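Long-range contacts in lysyl oxidase (PDB 1W7C), which probably oxidises primary amines, including peptidyl lysine, to aldehydes, using copper and a topaquinone cofactor formed from one of its own tyrosines: residues C400-Q405 against T426-F431; S455-G460 against T668-F673; A507-M512 against A533-E538. All coordinates share one frame; numbering follows the deposited sequence. Where two conformers were deposited one is given.

Interaction 1 of 3, residues C400-Q405 against T426-F431; sequences CVFENQ and TLNVRF
Phe402 and Asn428 face each other across two antiparallel strands, and six backbone hydrogen bonds hold the pairing. They run in both directions between Cys400 and Arg430, Phe402 and Asn428, and Asn404 and Thr426. The shortest is Asn428 N to Phe402 O, 2.8 Å. CA-H...O contacts fill in between them, such as Val401 CA to Asn428 O at 3.2 Å.

The main side-chain contact is a CH-pi interaction. Asn428 CB sits over the centre of the Phe402 ring, 3.5 Å from its centroid. Chi1 of 64° sets Phe402 CG between the backbone N and the carbonyl carbon, on the sheet face where Asn428 lies. Ring and amide planes are only 12° apart. Arg430 NH1 also comes obliquely to the ring, 3.7 Å from Phe402 CZ.

Strands 391-405 and 418-433 lie in the catalytic beta-sandwich domain known from copper amine oxidases, and Cys400 ties this sheet to Cys375 by a disulfide.

On the Phe402 face, Asn428 ND2 donates to Thr426 OG1 at 3.0 Å and makes a weak bond to Phe402 O. Thr426 OG1 is also hydrogen-bonded to Glu406. Asn428 OD1 accepts from Lys445. Arg430 bonds Asn441 and also the backbone O of Asp407 of the second subunit.

Apolar contacts lie on the other face. Val401 CG1 touches Leu427 CD1 at 3.8 Å, and both side chains pack on Trp293.

Interaction 2 of 3, residues S455-G460 against T668-F673; sequences SVRAAG and TAHASF
Ala669 meets Ala458 where the two segments start to pair. Ala669 O accepts a hydrogen bond from Ala458 N at 3.0 Å, and Ala669 CB rests 3.5 Å from Ala458 O. The copper ion is about 6 Å from the side chain of Ala458.

His670 carries the main side-chain contact. The guanidinium of Arg457 lies flat on its ring, with centres 3.6 Å apart and planes at 4°. Arg457 CZ is over His670 CD2, and NH2 is over the centre of the ring. The arginine chain is extended from CG to NE, and chi4 of -83° then turns CZ out of that line. Arg457 NH1 also bonds Phe666 O, and Tyr408 of the second subunit makes a cation-pi contact with the same group. An alanine in place of Arg457 would probably leave one face of the His670 ring without its stacking partner and Phe666 O without this donor. At the ring's NE2, a water bridges to Ser455 OG, 3.0 Å from NE2 and 2.6 Å from OG.

These segments of strands 452-458 and 670-678, far apart in sequence, run antiparallel at 175° in the domain that holds the copper.

Ala671 forms the hydrogen-bonded pair with Val456. Ala671 N to Val456 O and Val456 N to Ala671 O are both 2.9 Å. Ala671 CB touches Val456 CG1 on the face opposite His670, where Leu650 and Leu492 add to the apolar packing.

Ser672 and Ser455 form a non-hydrogen-bonded pair. Their CB atoms come within 3.7 Å, back on the His670 face.

Interaction 3 of 3, residues A507-M512 against A533-E538; sequences ASQYVM and AREVFE. Unlike the reference sequence in segment 507-512: Gln509 (reference Lys). Unlike the reference sequence in segment 533-538: Phe537 (reference Leu).
Gln509 and Glu535 form a hydrogen-bonded pair in the beta hairpin made by strands 504-518 and 526-536. Gln509 N to Glu535 O is 2.9 Å, and the return bond, Glu535 N to Gln509 O, is 2.8 Å. Val511 and Ala533 likewise bond in both directions. At the other end Phe537 N donates to Ala507 O. A water beside that bond accepts from Ala507 N and probably donates to Phe537 O.

Side-chain polar contacts are fewer. Gln509 NE2 reaches Glu535 OE1 at 3.0 Å, but the bond is weak, with an angle at hydrogen of 125°. Amide and carboxylate planes are 60° apart. Val511 CG2 touches Glu535 OE1. On the other face, Arg534 NH2 forms a salt bridge with Glu558.

Two aromatic side chains take part. Arg534 CB lies over one face of the Tyr510 ring, offset toward the rim and 4.1 Å from the centroid. Arg534 CD comes to 3.6 Å from Tyr510 OH. Tyr510 also packs on Leu477 of the second subunit. The Phe537 side chain crosses that of Gln509 at about a right angle, with CZ 3.6 Å from Gln509 OE1. The ring's edge meets the Ala507 carbonyl, while CD1 also lies 4.1 Å from Ala507 CB. Leu604 packs on both residues. The Ala507 side chain is about 4 Å from that of Ile644, a calcium ligand.

The backbone bonds are therefore likely to do most of the holding, while the weak amide-carboxylate link on the more exposed side probably adds little.

How the interactions relate
All three contacts pair antiparallel strands within the enzyme domain. Interactions 1 and 2 are close, with centres 16 Å apart and nearest atoms about 6 Å apart. Strand 440-446 joins them, pairing with 418-433 on one side and 452-458 on the other. Interaction 3 lies farther out, its centre 34 Å from that of interaction 1 and 29 Å from that of interaction 2. Along the chain interaction 1 comes first. Interaction 2 then spans a long sequence gap, and the local hairpin of interaction 3 falls within it. Each contact touches the second subunit, and Tyr408 of that subunit meets both Arg430 and Arg457. The strand pairing near the copper thus lies close to the subunit interface.

Interaction 1 of 3, residues C400-Q405 against T426-F431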
ATOM      1  N   CYS A 400      -7.317  19.581   7.083  1.00 14.63           N
ATOM      2  CA  CYS A 400      -5.988  20.169   6.991  1.00 15.43           C
ATOM      3  C   CYS A 400      -5.377  19.882   5.640  1.00 14.54           C
ATOM      4  O   CYS A 400      -5.733  18.890   4.967  1.00 15.43           O
ATOM      5  CB  CYS A 400      -5.041  19.668   8.104  1.00 15.89           C
ATOM      6  SG  CYS A 400      -4.523  17.936   7.865  1.00 16.28           S
ATOM      7  N   VAL A 401      -4.450  20.758   5.266  1.00 15.17           N
ATOM      8  CA  VAL A 401      -3.704  20.672   4.042  1.00 14.21           C
ATOM      9  C   VAL A 401      -2.227  20.791   4.353  1.00 15.62           C
ATOM     10  O   VAL A 401      -1.821  21.701   5.066  1.00 15.08           O
ATOM     11  CB  VAL A 401      -4.139  21.806   3.094  1.00 16.07           C
ATOM     12  CG1 VAL A 401      -3.355  21.741   1.768  1.00 16.79           C
ATOM     13  CG2 VAL A 401      -5.682  21.764   2.864  1.00 19.20           C
ATOM     14  N   PHE A 402      -1.413  19.867   3.866  1.00 14.42           N
ATOM     15  CA  PHE A 402       0.011  19.892   4.116  1.00 14.32           C
ATOM     16  C   PHE A 402       0.803  19.271   2.988  1.00 13.36           C
ATOM     17  O   PHE A 402       0.312  18.398   2.260  1.00 14.50           O
ATOM     18  CB  PHE A 402       0.401  19.231   5.459  1.00 14.04           C
ATOM     19  CG  PHE A 402       0.092  17.750   5.548  1.00 13.68           C
ATOM     20  CD1 PHE A 402      -1.159  17.322   5.946  1.00 15.12           C
ATOM     21  CD2 PHE A 402       1.076  16.805   5.275  1.00 15.34           C
ATOM     22  CE1 PHE A 402      -1.452  15.969   6.065  1.00 15.18           C
ATOM     23  CE2 PHE A 402       0.790  15.440   5.396  1.00 16.28           C
ATOM     24  CZ  PHE A 402      -0.467  15.031   5.789  1.00 15.31           C
ATOM     25  N   GLU A 403       2.039  19.738   2.843  1.00 13.87           N
ATOM     26  CA  GLU A 403       2.976  19.144   1.912  1.00 13.70           C
ATOM     27  C   GLU A 403       3.882  18.163   2.658  1.00 14.29           C
ATOM     28  O   GLU A 403       4.546  18.499   3.618  1.00 17.95           O
ATOM     29  CB  GLU A 403       3.812  20.205   1.217  1.00 14.17           C
ATOM     30  CG  GLU A 403       4.601  19.608   0.043  1.00 14.64           C
ATOM     31  CD  GLU A 403       5.401  20.638  -0.742  1.00 14.41           C
ATOM     32  OE1 GLU A 403       5.973  21.574  -0.131  1.00 16.29           O
ATOM     33  OE2 GLU A 403       5.480  20.467  -1.984  1.00 15.70           O
ATOM     34  N   ASN A 404       3.842  16.901   2.257  1.00 14.06           N
ATOM     35  CA  ASN A 404       4.749  15.910   2.819  1.00 13.99           C
ATOM     36  C   ASN A 404       6.001  15.792   1.973  1.00 14.87           C
ATOM     37  O   ASN A 404       5.973  16.126   0.791  1.00 15.23           O
ATOM     38  CB  ASN A 404       4.078  14.525   2.937  1.00 14.57           C
ATOM     39  CG  ASN A 404       4.827  13.589   3.862  1.00 15.79           C
ATOM     40  OD1 ASN A 404       5.454  14.039   4.853  1.00 17.78           O
ATOM     41  ND2 ASN A 404       4.768  12.272   3.581  1.00 16.27           N
ATOM     42  N   GLN A 405       7.089  15.307   2.590  1.00 14.89           N
ATOM     43  CA  GLN A 405       8.228  14.764   1.845  1.00 14.81           C
ATOM     44  C   GLN A 405       8.131  13.268   2.025  1.00 14.80           C
ATOM     45  O   GLN A 405       8.346  12.725   3.109  1.00 15.66           O
ATOM     46  CB  GLN A 405       9.544  15.304   2.400  1.00 16.03           C
ATOM     47  CG  GLN A 405      10.762  14.907   1.547  1.00 17.76           C
ATOM     48  CD  GLN A 405      10.776  15.536   0.177  1.00 15.39           C
ATOM     49  OE1 GLN A 405      10.747  14.834  -0.838  1.00 17.81           O
ATOM     50  NE2 GLN A 405      10.912  16.872   0.138  1.00 17.10           N
ATOM     51  N   THR A 426       4.495  15.774  -1.796  1.00 14.06           N
ATOM     52  CA  THR A 426       3.084  15.516  -2.128  1.00 14.20           C
ATOM     53  C   THR A 426       2.194  16.512  -1.396  1.00 13.51           C
ATOM     54  O   THR A 426       2.504  16.937  -0.273  1.00 14.35           O
ATOM     55  CB  THR A 426       2.634  14.102  -1.755  1.00 14.26           C
ATOM     56  OG1 THR A 426       2.875  13.890  -0.361  1.00 13.82           O
ATOM     57  CG2 THR A 426       3.388  13.078  -2.560  1.00 14.14           C
ATOM     58  N   LEU A 427       1.110  16.899  -2.036  1.00 12.92           N
ATOM     59  CA  LEU A 427       0.054  17.638  -1.334  1.00 13.43           C
ATOM     60  C   LEU A 427      -0.888  16.632  -0.681  1.00 14.35           C
ATOM     61  O   LEU A 427      -1.235  15.636  -1.276  1.00 14.09           O
ATOM     62  CB  LEU A 427      -0.760  18.517  -2.283  1.00 14.34           C
ATOM     63  CG  LEU A 427      -1.728  19.467  -1.611  1.00 14.57           C
ATOM     64  CD1 LEU A 427      -0.945  20.578  -0.907  1.00 16.71           C
ATOM     65  CD2 LEU A 427      -2.697  20.061  -2.587  1.00 16.66           C
ATOM     66  N   ASN A 428      -1.324  16.950   0.530  1.00 13.84           N
ATOM     67  CA  ASN A 428      -2.132  16.053   1.331  1.00 12.64           C
ATOM     68  C   ASN A 428      -3.278  16.834   1.931  1.00 12.98           C
ATOM     69  O   ASN A 428      -3.049  17.892   2.529  1.00 14.34           O
ATOM     70  CB  ASN A 428      -1.272  15.460   2.451  1.00 13.01           C
ATOM     71  CG  ASN A 428      -0.192  14.551   1.934  1.00 12.99           C
ATOM     72  OD1 ASN A 428      -0.455  13.349   1.745  1.00 14.09           O
ATOM     73  ND2 ASN A 428       0.972  15.111   1.553  1.00 14.43           N
ATOM     74  N   VAL A 429      -4.478  16.268   1.751  1.00 12.04           N
ATOM     75  CA  VAL A 429      -5.707  16.805   2.343  1.00 13.03           C
ATOM     76  C   VAL A 429      -6.274  15.697   3.237  1.00 13.23           C
ATOM     77  O   VAL A 429      -6.522  14.564   2.773  1.00 13.80           O
ATOM     78  CB  VAL A 429      -6.719  17.251   1.287  1.00 14.53           C
ATOM     79  CG1 VAL A 429      -7.924  17.890   1.939  1.00 15.92           C
ATOM     80  CG2 VAL A 429      -6.083  18.167   0.218  1.00 22.63           C
ATOM     81  N   ARG A 430      -6.397  16.012   4.537  1.00 14.15           N
ATOM     82  CA  ARG A 430      -6.933  15.045   5.494  1.00 14.65           C
ATOM     83  C   ARG A 430      -8.124  15.587   6.282  1.00 13.47           C
ATOM     84  O   ARG A 430      -8.161  16.779   6.624  1.00 14.28           O
ATOM     85  CB  ARG A 430      -5.852  14.661   6.511  1.00 15.26           C
ATOM     86  CG  ARG A 430      -6.338  13.962   7.753  1.00 16.72           C
ATOM     87  CD  ARG A 430      -5.209  13.495   8.671  1.00 16.45           C
ATOM     88  NE  ARG A 430      -4.500  12.364   8.078  1.00 15.40           N
ATOM     89  CZ  ARG A 430      -3.207  12.260   7.916  1.00 13.38           C
ATOM     90  NH1 ARG A 430      -2.389  13.216   8.339  1.00 15.16           N
ATOM     91  NH2 ARG A 430      -2.704  11.193   7.335  1.00 16.55           N
ATOM     92  N   PHE A 431      -9.068  14.698   6.579  1.00 13.39           N
ATOM     93  CA  PHE A 431      -9.940  14.943   7.723  1.00 14.83           C
ATOM     94  C   PHE A 431     -10.137  13.628   8.447  1.00 13.68           C
ATOM     95  O   PHE A 431      -9.887  12.551   7.879  1.00 14.48           O
ATOM     96  CB  PHE A 431     -11.251  15.664   7.375  1.00 15.73           C
ATOM     97  CG  PHE A 431     -12.339  14.792   6.859  1.00 15.31           C
ATOM     98  CD1 PHE A 431     -12.344  14.369   5.552  1.00 16.10           C
ATOM     99  CD2 PHE A 431     -13.379  14.399   7.689  1.00 16.83           C
ATOM    100  CE1 PHE A 431     -13.375  13.587   5.075  1.00 17.87           C
ATOM    101  CE2 PHE A 431     -14.427  13.621   7.190  1.00 16.56           C
ATOM    102  CZ  PHE A 431     -14.411  13.201   5.917  1.00 15.51           C
TER

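Interaction 2 of 3, residues S455-G460 against T668-F673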
ATOM      1  N   SER A 455      -7.042   7.340   0.182  1.00 12.58           N
ATOM      2  CA  SER A 455      -6.884   6.303   1.182  1.00 13.51           C
ATOM      3  C   SER A 455      -7.716   6.542   2.418  1.00 12.64           C
ATOM      4  O   SER A 455      -8.138   7.673   2.724  1.00 13.00           O
ATOM      5  CB  SER A 455      -5.425   6.158   1.575  1.00 14.25           C
ATOM      6  OG  SER A 455      -4.947   7.273   2.276  1.00 15.20           O
ATOM      7  N   VAL A 456      -7.920   5.459   3.154  1.00 12.42           N
ATOM      8  CA  VAL A 456      -8.541   5.504   4.459  1.00 13.27           C
ATOM      9  C   VAL A 456      -7.779   4.589   5.410  1.00 11.95           C
ATOM     10  O   VAL A 456      -7.261   3.545   4.996  1.00 13.56           O
ATOM     11  CB  VAL A 456     -10.041   5.106   4.393  1.00 13.64           C
ATOM     12  CG1 VAL A 456     -10.238   3.689   3.927  1.00 16.00           C
ATOM     13  CG2 VAL A 456     -10.745   5.325   5.704  1.00 14.96           C
ATOM     14  N   ARG A 457      -7.715   5.003   6.677  1.00 12.74           N
ATOM     15  CA  ARG A 457      -7.237   4.146   7.755  1.00 12.99           C
ATOM     16  C   ARG A 457      -8.258   4.217   8.886  1.00 13.78           C
ATOM     17  O   ARG A 457      -8.862   5.263   9.111  1.00 14.21           O
ATOM     18  CB  ARG A 457      -5.867   4.609   8.263  1.00 13.98           C
ATOM     19  CG  ARG A 457      -4.783   4.575   7.166  1.00 14.17           C
ATOM     20  CD  ARG A 457      -3.489   5.142   7.653  1.00 14.71           C
ATOM     21  NE  ARG A 457      -2.419   5.097   6.656  1.00 15.17           N
ATOM     22  CZ  ARG A 457      -1.648   4.031   6.419  1.00 16.90           C
ATOM     23  NH1 ARG A 457      -1.783   2.919   7.102  1.00 15.68           N
ATOM     24  NH2 ARG A 457      -0.685   4.101   5.499  1.00 19.12           N
ATOM     25  N   ALA A 458      -8.424   3.135   9.626  1.00 17.62           N
ATOM     26  CA  ALA A 458      -9.362   3.108  10.756  1.00 20.66           C
ATOM     27  C   ALA A 458      -8.611   2.866  12.086  1.00 23.98           C
ATOM     28  O   ALA A 458      -7.570   2.153  12.161  1.00 21.24           O
ATOM     29  CB  ALA A 458     -10.381   2.030  10.541  1.00 39.91           C
ATOM     30  N   ALA A 459      -9.141   3.409  13.148  1.00 21.60           N
ATOM     31  CA  ALA A 459      -8.592   3.182  14.482  1.00 22.14           C
ATOM     32  C   ALA A 459      -9.818   3.288  15.426  1.00 21.90           C
ATOM     33  O   ALA A 459     -10.998   3.380  14.996  1.00 23.26           O
ATOM     34  CB  ALA A 459      -7.465   4.221  14.866  1.00 22.66           C
ATOM     35  N   GLY A 460      -9.532   3.291  16.694  1.00 20.31           N
ATOM     36  CA  GLY A 460     -10.523   3.521  17.709  1.00 17.57           C
ATOM     37  C   GLY A 460     -10.868   2.209  18.386  1.00 15.46           C
ATOM     38  O   GLY A 460     -10.082   1.263  18.335  1.00 17.26           O
ATOM     39  N   THR A 668      -2.075  -0.883  10.125  1.00 14.29           N
ATOM     40  CA  THR A 668      -2.497  -2.123   9.505  1.00 14.97           C
ATOM     41  C   THR A 668      -3.969  -2.196   9.142  1.00 18.31           C
ATOM     42  O   THR A 668      -4.430  -3.249   8.705  1.00 27.64           O
ATOM     43  CB  THR A 668      -2.132  -3.291  10.437  1.00 18.56           C
ATOM     44  OG1 THR A 668      -2.557  -3.026  11.783  1.00 17.43           O
ATOM     45  CG2 THR A 668      -0.618  -3.484  10.527  1.00 21.27           C
ATOM     46  N   ALA A 669      -4.699  -1.107   9.331  1.00 18.02           N
ATOM     47  CA  ALA A 669      -6.107  -0.992   8.936  1.00 18.24           C
ATOM     48  C   ALA A 669      -6.219   0.073   7.849  1.00 17.90           C
ATOM     49  O   ALA A 669      -6.727   1.143   8.092  1.00 23.26           O
ATOM     50  CB  ALA A 669      -6.977  -0.626  10.156  1.00 20.74           C
ATOM     51  N   HIS A 670      -5.710  -0.257   6.672  1.00 21.80           N
ATOM     52  CA  HIS A 670      -5.448   0.700   5.585  1.00 19.80           C
ATOM     53  C   HIS A 670      -6.012   0.187   4.281  1.00 14.52           C
ATOM     54  O   HIS A 670      -5.936  -1.005   3.985  1.00 16.65           O
ATOM     55  CB  HIS A 670      -3.960   0.765   5.393  1.00 26.79           C
ATOM     56  CG  HIS A 670      -3.487   1.725   4.336  1.00 22.17           C
ATOM     57  ND1 HIS A 670      -2.496   1.386   3.445  1.00 31.88           N
ATOM     58  CD2 HIS A 670      -3.843   3.000   4.027  1.00 20.57           C
ATOM     59  CE1 HIS A 670      -2.261   2.398   2.632  1.00 37.51           C
ATOM     60  NE2 HIS A 670      -3.057   3.394   2.966  1.00 23.96           N
ATOM     61  N   ALA A 671      -6.574   1.100   3.512  1.00 13.98           N
ATOM     62  CA  ALA A 671      -7.060   0.786   2.174  1.00 12.52           C
ATOM     63  C   ALA A 671      -6.809   1.994   1.275  1.00 13.28           C
ATOM     64  O   ALA A 671      -6.861   3.139   1.731  1.00 13.42           O
ATOM     65  CB  ALA A 671      -8.523   0.445   2.217  1.00 13.66           C
ATOM     66  N   SER A 672      -6.500   1.739  -0.008  1.00 12.87           N
ATOM     67  CA  SER A 672      -6.162   2.884  -0.881  1.00 12.12           C
ATOM     68  C   SER A 672      -6.382   2.478  -2.338  1.00 13.66           C
ATOM     69  O   SER A 672      -6.366   1.292  -2.702  1.00 12.83           O
ATOM     70  CB  SER A 672      -4.713   3.341  -0.713  1.00 13.57           C
ATOM     71  OG  SER A 672      -3.802   2.337  -1.181  1.00 16.17           O
ATOM     72  N   PHE A 673      -6.555   3.486  -3.192  1.00 12.79           N
ATOM     73  CA  PHE A 673      -6.454   3.280  -4.637  1.00 12.86           C
ATOM     74  C   PHE A 673      -5.776   4.527  -5.228  1.00 11.99           C
ATOM     75  O   PHE A 673      -5.730   5.593  -4.601  1.00 13.15           O
ATOM     76  CB  PHE A 673      -7.783   3.027  -5.355  1.00 13.19           C
ATOM     77  CG  PHE A 673      -8.779   4.174  -5.276  1.00 12.32           C
ATOM     78  CD1 PHE A 673      -8.833   5.162  -6.251  1.00 13.42           C
ATOM     79  CD2 PHE A 673      -9.710   4.210  -4.262  1.00 13.64           C
ATOM     80  CE1 PHE A 673      -9.770   6.173  -6.190  1.00 14.85           C
ATOM     81  CE2 PHE A 673     -10.661   5.203  -4.202  1.00 14.51           C
ATOM     82  CZ  PHE A 673     -10.699   6.196  -5.181  1.00 14.21           C
TER
HETATM   83  O   HOH W   1      -2.592   6.396   2.967  0.50 19.19           O

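Interaction 3 of 3, residues A507-M512 against A533-E538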
ATOM      1  N   ALA A 507     -14.380   3.047 -21.043  1.00 15.54           N
ATOM      2  CA  ALA A 507     -13.686   2.293 -20.025  1.00 16.57           C
ATOM      3  C   ALA A 507     -13.174   1.018 -20.670  1.00 15.19           C
ATOM      4  O   ALA A 507     -13.881   0.354 -21.401  1.00 17.33           O
ATOM      5  CB  ALA A 507     -14.621   1.945 -18.885  1.00 17.56           C
ATOM      6  N   SER A 508     -11.917   0.687 -20.384  1.00 15.30           N
ATOM      7  CA  SER A 508     -11.287  -0.470 -20.988  1.00 16.53           C
ATOM      8  C   SER A 508     -10.434  -1.193 -19.998  1.00 16.19           C
ATOM      9  O   SER A 508     -10.119  -0.691 -18.925  1.00 14.82           O
ATOM     10  CB  SER A 508     -10.418  -0.058 -22.167  0.70 18.76           C
ATOM     11  OG  SER A 508      -9.269   0.662 -21.712  0.70 13.29           O
ATOM     12  N   GLN A 509     -10.094  -2.424 -20.323  1.00 14.95           N
ATOM     13  CA  GLN A 509      -9.106  -3.156 -19.553  1.00 16.72           C
ATOM     14  C   GLN A 509      -8.094  -3.786 -20.498  1.00 15.12           C
ATOM     15  O   GLN A 509      -8.468  -4.300 -21.561  1.00 18.43           O
ATOM     16  CB  GLN A 509      -9.784  -4.256 -18.731  1.00 16.94           C
ATOM     17  CG  GLN A 509     -10.514  -5.272 -19.489  1.00 24.61           C
ATOM     18  CD  GLN A 509     -11.165  -6.283 -18.609  1.00 29.02           C
ATOM     19  OE1 GLN A 509     -10.909  -6.337 -17.388  1.00 42.66           O
ATOM     20  NE2 GLN A 509     -12.037  -7.104 -19.216  1.00 27.81           N
ATOM     21  N   TYR A 510      -6.832  -3.726 -20.112  1.00 15.60           N
ATOM     22  CA  TYR A 510      -5.810  -4.563 -20.734  1.00 15.66           C
ATOM     23  C   TYR A 510      -5.709  -5.852 -19.933  1.00 14.00           C
ATOM     24  O   TYR A 510      -5.231  -5.821 -18.787  1.00 17.63           O
ATOM     25  CB  TYR A 510      -4.459  -3.852 -20.793  1.00 15.69           C
ATOM     26  CG  TYR A 510      -4.380  -2.813 -21.900  1.00 16.54           C
ATOM     27  CD1 TYR A 510      -4.823  -1.529 -21.712  1.00 24.44           C
ATOM     28  CD2 TYR A 510      -3.926  -3.148 -23.156  1.00 18.93           C
ATOM     29  CE1 TYR A 510      -4.768  -0.594 -22.719  1.00 23.12           C
ATOM     30  CE2 TYR A 510      -3.892  -2.221 -24.175  1.00 18.68           C
ATOM     31  CZ  TYR A 510      -4.309  -0.940 -23.950  1.00 18.51           C
ATOM     32  OH  TYR A 510      -4.278   0.003 -24.962  1.00 19.87           O
ATOM     33  N   VAL A 511      -6.187  -6.945 -20.505  1.00 15.05           N
ATOM     34  CA  VAL A 511      -6.198  -8.254 -19.880  1.00 15.55           C
ATOM     35  C   VAL A 511      -4.854  -8.902 -20.183  1.00 15.51           C
ATOM     36  O   VAL A 511      -4.378  -8.863 -21.319  1.00 18.61           O
ATOM     37  CB  VAL A 511      -7.368  -9.131 -20.434  1.00 18.25           C
ATOM     38  CG1 VAL A 511      -7.350 -10.553 -19.904  1.00 20.76           C
ATOM     39  CG2 VAL A 511      -8.683  -8.436 -20.168  1.00 20.61           C
ATOM     40  N   MET A 512      -4.264  -9.537 -19.172  1.00 14.86           N
ATOM     41  CA  MET A 512      -2.967 -10.197 -19.290  1.00 14.70           C
ATOM     42  C   MET A 512      -3.153 -11.673 -19.144  1.00 15.25           C
ATOM     43  O   MET A 512      -3.787 -12.122 -18.212  1.00 16.77           O
ATOM     44  CB  MET A 512      -2.059  -9.692 -18.171  1.00 15.10           C
ATOM     45  CG  MET A 512      -1.799  -8.195 -18.177  1.00 15.52           C
ATOM     46  SD  MET A 512      -1.023  -7.670 -16.659  1.00 17.61           S
ATOM     47  CE  MET A 512      -0.831  -5.935 -17.021  1.00 20.60           C
ATOM     48  N   ALA A 533      -4.422  -7.932 -24.126  1.00 16.67           N
ATOM     49  CA  ALA A 533      -5.550  -7.733 -25.039  1.00 16.51           C
ATOM     50  C   ALA A 533      -6.399  -6.608 -24.443  1.00 16.53           C
ATOM     51  O   ALA A 533      -6.803  -6.678 -23.289  1.00 18.19           O
ATOM     52  CB  ALA A 533      -6.397  -9.005 -25.222  1.00 20.98           C
ATOM     53  N   ARG A 534      -6.633  -5.552 -25.217  1.00 16.38           N
ATOM     54  CA  ARG A 534      -7.518  -4.463 -24.798  1.00 15.85           C
ATOM     55  C   ARG A 534      -8.955  -4.876 -25.033  1.00 16.09           C
ATOM     56  O   ARG A 534      -9.337  -5.201 -26.158  1.00 19.05           O
ATOM     57  CB  ARG A 534      -7.195  -3.162 -25.534  1.00 17.73           C
ATOM     58  CG  ARG A 534      -8.135  -2.023 -25.228  1.00 18.15           C
ATOM     59  CD  ARG A 534      -7.716  -0.759 -25.897  1.00 17.60           C
ATOM     60  NE  ARG A 534      -8.662   0.357 -25.854  1.00 17.60           N
ATOM     61  CZ  ARG A 534      -9.641   0.541 -26.719  1.00 18.03           C
ATOM     62  NH1 ARG A 534      -9.886  -0.357 -27.655  1.00 18.87           N
ATOM     63  NH2 ARG A 534     -10.384   1.617 -26.663  1.00 20.02           N
ATOM     64  N   GLU A 535      -9.768  -4.781 -23.986  1.00 16.80           N
ATOM     65  CA  GLU A 535     -11.191  -5.072 -24.069  1.00 18.08           C
ATOM     66  C   GLU A 535     -11.967  -3.868 -23.591  1.00 15.22           C
ATOM     67  O   GLU A 535     -11.663  -3.325 -22.572  1.00 18.07           O
ATOM     68  CB  GLU A 535     -11.554  -6.295 -23.208  1.00 21.01           C
ATOM     69  CG  GLU A 535     -10.794  -7.553 -23.560  1.00 22.62           C
ATOM     70  CD  GLU A 535     -11.236  -8.803 -22.799  1.00 34.76           C
ATOM     71  OE1 GLU A 535     -11.901  -8.682 -21.747  1.00 34.91           O
ATOM     72  OE2 GLU A 535     -10.876  -9.903 -23.247  1.00 42.97           O
ATOM     73  N   VAL A 536     -12.970  -3.462 -24.351  1.00 18.47           N
ATOM     74  CA  VAL A 536     -13.809  -2.312 -24.002  1.00 18.66           C
ATOM     75  C   VAL A 536     -14.989  -2.771 -23.167  1.00 16.25           C
ATOM     76  O   VAL A 536     -15.630  -3.734 -23.500  1.00 19.13           O
ATOM     77  CB  VAL A 536     -14.322  -1.632 -25.256  1.00 19.10           C
ATOM     78  CG1 VAL A 536     -15.251  -0.451 -24.912  1.00 19.53           C
ATOM     79  CG2 VAL A 536     -13.167  -1.174 -26.103  1.00 20.67           C
ATOM     80  N   PHE A 537     -15.241  -2.073 -22.059  1.00 17.47           N
ATOM     81  CA  PHE A 537     -16.456  -2.268 -21.254  1.00 18.04           C
ATOM     82  C   PHE A 537     -17.583  -1.509 -21.973  1.00 17.41           C
ATOM     83  O   PHE A 537     -17.748  -0.302 -21.793  1.00 17.86           O
ATOM     84  CB  PHE A 537     -16.257  -1.741 -19.828  1.00 19.12           C
ATOM     85  CG  PHE A 537     -15.346  -2.571 -18.982  1.00 20.22           C
ATOM     86  CD1 PHE A 537     -14.125  -2.096 -18.617  1.00 19.53           C
ATOM     87  CD2 PHE A 537     -15.754  -3.772 -18.450  1.00 24.38           C
ATOM     88  CE1 PHE A 537     -13.276  -2.824 -17.836  1.00 24.04           C
ATOM     89  CE2 PHE A 537     -14.907  -4.489 -17.611  1.00 24.38           C
ATOM     90  CZ  PHE A 537     -13.670  -4.028 -17.336  1.00 22.91           C
ATOM     91  N   GLU A 538     -18.313  -2.209 -22.840  1.00 17.33           N
ATOM     92  CA  GLU A 538     -19.268  -1.556 -23.736  1.00 20.20           C
ATOM     93  C   GLU A 538     -20.540  -1.083 -23.043  1.00 18.11           C
ATOM     94  O   GLU A 538     -21.166  -0.153 -23.521  1.00 19.11           O
ATOM     95  CB  GLU A 538     -19.613  -2.487 -24.914  1.00 23.47           C
ATOM     96  CG  GLU A 538     -18.415  -2.779 -25.791  1.00 27.11           C
ATOM     97  CD  GLU A 538     -18.751  -3.537 -27.065  1.00 39.51           C
ATOM     98  OE1 GLU A 538     -19.921  -3.917 -27.271  1.00 50.93           O
ATOM     99  OE2 GLU A 538     -17.830  -3.740 -27.866  1.00 48.16           O
TER
HETATM  100  O   HOH W   2     -16.584   2.072 -22.583  1.00 18.95           O